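Local coordinates for protein binary enterotoxin of Clostridium perfringens component a (Clostridium perfringens, PDB 5WTZ) that probably transfers ADP-ribose from NAD+ to actin, as the enzymatic component of an iota-like binary enterotoxin, at residues 8-13 with 89-94. Numbering follows the deposited sequence.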
ATOM      1  N   ARG A   8       7.793  11.431  29.761  1.00 47.19           N
ATOM      2  CA  ARG A   8       8.568  11.621  28.537  1.00 46.89           C
ATOM      3  C   ARG A   8       7.908  12.665  27.641  1.00 48.67           C
ATOM      4  O   ARG A   8       6.686  12.829  27.667  1.00 44.34           O
ATOM      5  CB  ARG A   8       8.734  10.302  27.776  1.00 44.12           C
ATOM      6  CG  ARG A   8       7.506   9.835  27.011  1.00 42.89           C
ATOM      7  CD  ARG A   8       7.929   9.045  25.787  1.00 41.07           C
ATOM      8  NE  ARG A   8       6.839   8.261  25.228  1.00 40.21           N
ATOM      9  CZ  ARG A   8       6.024   8.697  24.271  1.00 40.07           C
ATOM     10  NH1 ARG A   8       6.168   9.920  23.774  1.00 38.33           N
ATOM     11  NH2 ARG A   8       5.063   7.909  23.816  1.00 40.31           N
ATOM     12  N   PRO A   9       8.719  13.393  26.858  1.00 45.07           N
ATOM     13  CA  PRO A   9       8.150  14.313  25.870  1.00 46.26           C
ATOM     14  C   PRO A   9       7.443  13.569  24.747  1.00 44.30           C
ATOM     15  O   PRO A   9       7.524  12.345  24.658  1.00 39.98           O
ATOM     16  CB  PRO A   9       9.375  15.058  25.336  1.00 41.85           C
ATOM     17  CG  PRO A   9      10.510  14.103  25.551  1.00 41.98           C
ATOM     18  CD  PRO A   9      10.191  13.428  26.857  1.00 43.59           C
ATOM     19  N   MET A  10       6.746  14.314  23.898  1.00 39.41           N
ATOM     20  CA  MET A  10       6.131  13.742  22.717  1.00 37.63           C
ATOM     21  C   MET A  10       7.223  13.470  21.683  1.00 36.51           C
ATOM     22  O   MET A  10       7.195  12.458  20.971  1.00 35.01           O
ATOM     23  CB  MET A  10       5.067  14.693  22.171  1.00 38.33           C
ATOM     24  CG  MET A  10       4.182  14.114  21.100  1.00 47.61           C
ATOM     25  SD  MET A  10       2.921  15.301  20.576  1.00 58.67           S
ATOM     26  CE  MET A  10       1.793  15.224  21.966  1.00 54.41           C
ATOM     27  N   ASP A  11       8.191  14.385  21.639  1.00 39.58           N
ATOM     28  CA  ASP A  11       9.292  14.371  20.674  1.00 38.08           C
ATOM     29  C   ASP A  11      10.643  14.481  21.394  1.00 41.45           C
ATOM     30  O   ASP A  11      10.973  15.537  21.937  1.00 41.62           O
ATOM     31  CB  ASP A  11       9.112  15.524  19.681  1.00 34.40           C
ATOM     32  CG  ASP A  11       9.965  15.382  18.434  1.00 39.14           C
ATOM     33  OD1 ASP A  11      10.969  14.631  18.449  1.00 39.75           O
ATOM     34  OD2 ASP A  11       9.626  16.036  17.422  1.00 33.21           O
ATOM     35  N   PHE A  12      11.420  13.394  21.400  1.00 45.14           N
ATOM     36  CA  PHE A  12      12.735  13.376  22.059  1.00 48.27           C
ATOM     37  C   PHE A  12      13.736  14.274  21.341  1.00 42.77           C
ATOM     38  O   PHE A  12      14.782  14.612  21.896  1.00 46.25           O
ATOM     39  CB  PHE A  12      13.292  11.948  22.145  1.00 40.65           C
ATOM     40  CG  PHE A  12      12.707  11.145  23.266  1.00 41.54           C
ATOM     41  CD1 PHE A  12      12.970  11.478  24.581  1.00 46.32           C
ATOM     42  CD2 PHE A  12      11.875  10.070  23.005  1.00 41.16           C
ATOM     43  CE1 PHE A  12      12.422  10.745  25.621  1.00 46.81           C
ATOM     44  CE2 PHE A  12      11.323   9.335  24.035  1.00 42.43           C
ATOM     45  CZ  PHE A  12      11.597   9.670  25.345  1.00 42.08           C
ATOM     46  N   ALA A  13      13.392  14.655  20.114  1.00 42.25           N
ATOM     47  CA  ALA A  13      14.162  15.597  19.311  1.00 39.06           C
ATOM     48  C   ALA A  13      15.637  15.193  19.212  1.00 43.47           C
ATOM     49  O   ALA A  13      16.049  14.592  18.228  1.00 39.66           O
ATOM     50  CB  ALA A  13      14.023  16.996  19.874  1.00 36.59           C
ATOM     51  N   THR A  89       1.760   4.946  25.052  1.00 45.23           N
ATOM     52  CA  THR A  89       0.775   5.480  25.994  1.00 46.05           C
ATOM     53  C   THR A  89       0.259   6.832  25.509  1.00 44.04           C
ATOM     54  O   THR A  89      -0.830   7.271  25.873  1.00 41.14           O
ATOM     55  CB  THR A  89       1.374   5.641  27.399  1.00 40.58           C
ATOM     56  OG1 THR A  89       2.503   6.521  27.333  1.00 41.49           O
ATOM     57  CG2 THR A  89       1.821   4.293  27.949  1.00 36.59           C
ATOM     58  N   LYS A  90       1.063   7.477  24.676  1.00 41.64           N
ATOM     59  CA  LYS A  90       0.768   8.796  24.146  1.00 39.86           C
ATOM     60  C   LYS A  90       1.601   8.941  22.875  1.00 39.25           C
ATOM     61  O   LYS A  90       2.521   8.144  22.659  1.00 32.98           O
ATOM     62  CB  LYS A  90       1.101   9.884  25.170  1.00 40.05           C
ATOM     63  CG  LYS A  90       2.579  10.003  25.496  1.00 41.68           C
ATOM     64  CD  LYS A  90       2.782  10.376  26.954  1.00 50.19           C
ATOM     65  CE  LYS A  90       4.126  11.049  27.186  1.00 49.89           C
ATOM     66  NZ  LYS A  90       4.079  12.510  26.855  1.00 49.74           N
ATOM     67  N   PRO A  91       1.289   9.942  22.029  1.00 34.10           N
ATOM     68  CA  PRO A  91       2.038  10.100  20.778  1.00 32.50           C
ATOM     69  C   PRO A  91       3.563  10.138  20.919  1.00 37.00           C
ATOM     70  O   PRO A  91       4.105  10.639  21.915  1.00 36.20           O
ATOM     71  CB  PRO A  91       1.523  11.434  20.248  1.00 27.06           C
ATOM     72  CG  PRO A  91       0.115  11.454  20.699  1.00 29.17           C
ATOM     73  CD  PRO A  91       0.160  10.886  22.093  1.00 35.19           C
ATOM     74  N   LEU A  92       4.237   9.602  19.904  1.00 31.85           N
ATOM     75  CA  LEU A  92       5.693   9.607  19.830  1.00 32.64           C
ATOM     76  C   LEU A  92       6.140   9.992  18.423  1.00 28.50           C
ATOM     77  O   LEU A  92       5.754   9.346  17.450  1.00 28.52           O
ATOM     78  CB  LEU A  92       6.263   8.232  20.196  1.00 31.41           C
ATOM     79  CG  LEU A  92       7.791   8.085  20.140  1.00 29.27           C
ATOM     80  CD1 LEU A  92       8.411   8.752  21.343  1.00 36.64           C
ATOM     81  CD2 LEU A  92       8.226   6.624  20.044  1.00 26.77           C
ATOM     82  N   TYR A  93       6.952  11.037  18.306  1.00 26.64           N
ATOM     83  CA  TYR A  93       7.583  11.336  17.025  1.00 24.74           C
ATOM     84  C   TYR A  93       8.844  10.489  16.829  1.00 28.36           C
ATOM     85  O   TYR A  93       9.644  10.301  17.756  1.00 28.09           O
ATOM     86  CB  TYR A  93       7.921  12.821  16.912  1.00 24.74           C
ATOM     87  CG  TYR A  93       6.742  13.753  16.865  1.00 29.72           C
ATOM     88  CD1 TYR A  93       6.157  14.222  18.033  1.00 32.90           C
ATOM     89  CD2 TYR A  93       6.221  14.195  15.649  1.00 27.87           C
ATOM     90  CE1 TYR A  93       5.090  15.086  17.993  1.00 38.29           C
ATOM     91  CE2 TYR A  93       5.153  15.065  15.607  1.00 28.88           C
ATOM     92  CZ  TYR A  93       4.590  15.504  16.789  1.00 35.05           C
ATOM     93  OH  TYR A  93       3.524  16.366  16.779  1.00 34.98           O
ATOM     94  N   VAL A  94       9.015   9.967  15.621  1.00 27.59           N
ATOM     95  CA  VAL A  94      10.179   9.161  15.302  1.00 25.29           C
ATOM     96  C   VAL A  94      10.819   9.665  14.020  1.00 28.34           C
ATOM     97  O   VAL A  94      10.213  10.472  13.306  1.00 26.27           O
ATOM     98  CB  VAL A  94       9.824   7.671  15.174  1.00 26.07           C
ATOM     99  CG1 VAL A  94       9.432   7.115  16.540  1.00 26.82           C
ATOM    100  CG2 VAL A  94       8.716   7.456  14.147  1.00 24.18           C
TER
HETATM  101  O   HOH W   1       5.165   5.997  26.031  1.00 30.96           O
HETATM  102  O   HOH W   2      10.887  10.368  20.171  1.00 28.77           O
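K90 and R8 exchange hydrogen bonds where the loop between helices 3-7 and 16-31 runs beside the start of strand 92-98, an outermost strand of the mixed five-stranded sheet in the N-terminal ADP-ribosyltransferase-like fold, far from the bound NAD. A water joins T89 OG1 to R8 NE. The K90 and R8 side chains slide past each other in opposite directions: K90 NZ donates to R8 O over 2.7 Å, while R8 NH2 returns a bond to K90 O from above the carbonyl plane. At P91 the carbonyl O lies in the guanidinium plane and takes a nearly straight bond from R8 NH1 (2.9 Å, 167°). The same NH1 also donates to P9 O, so several bonds fix the guanidinium's rotation. L92 CD1 lies over one face of this group, 3.5 Å from R8 NH1, with K90 CG over the opposite face. L92 CD1 also reaches F12 CE2, and W22 of helix 16-31 packs against R8, F12 and L92. Y93 N binds M10 O at 3.0 Å. M10 SD makes a Met-aromatic contact at the Y93 ring edge, 4.7 Å from the centroid; M10 CG, anti to its backbone N (chi1 -169°), lies 3.4 Å from Y93 CE1. The D11 side chain crosses that of Y93 at about a right angle, yet its carboxylate plane is only 17° from the ring plane. D11 OD1 hydrogen-bonds to Y95 OH and closes an Asx turn by accepting from A13 N; OD2 pairs with H159 NE2, and D11 CG rests 3.6 Å from Y93 CB.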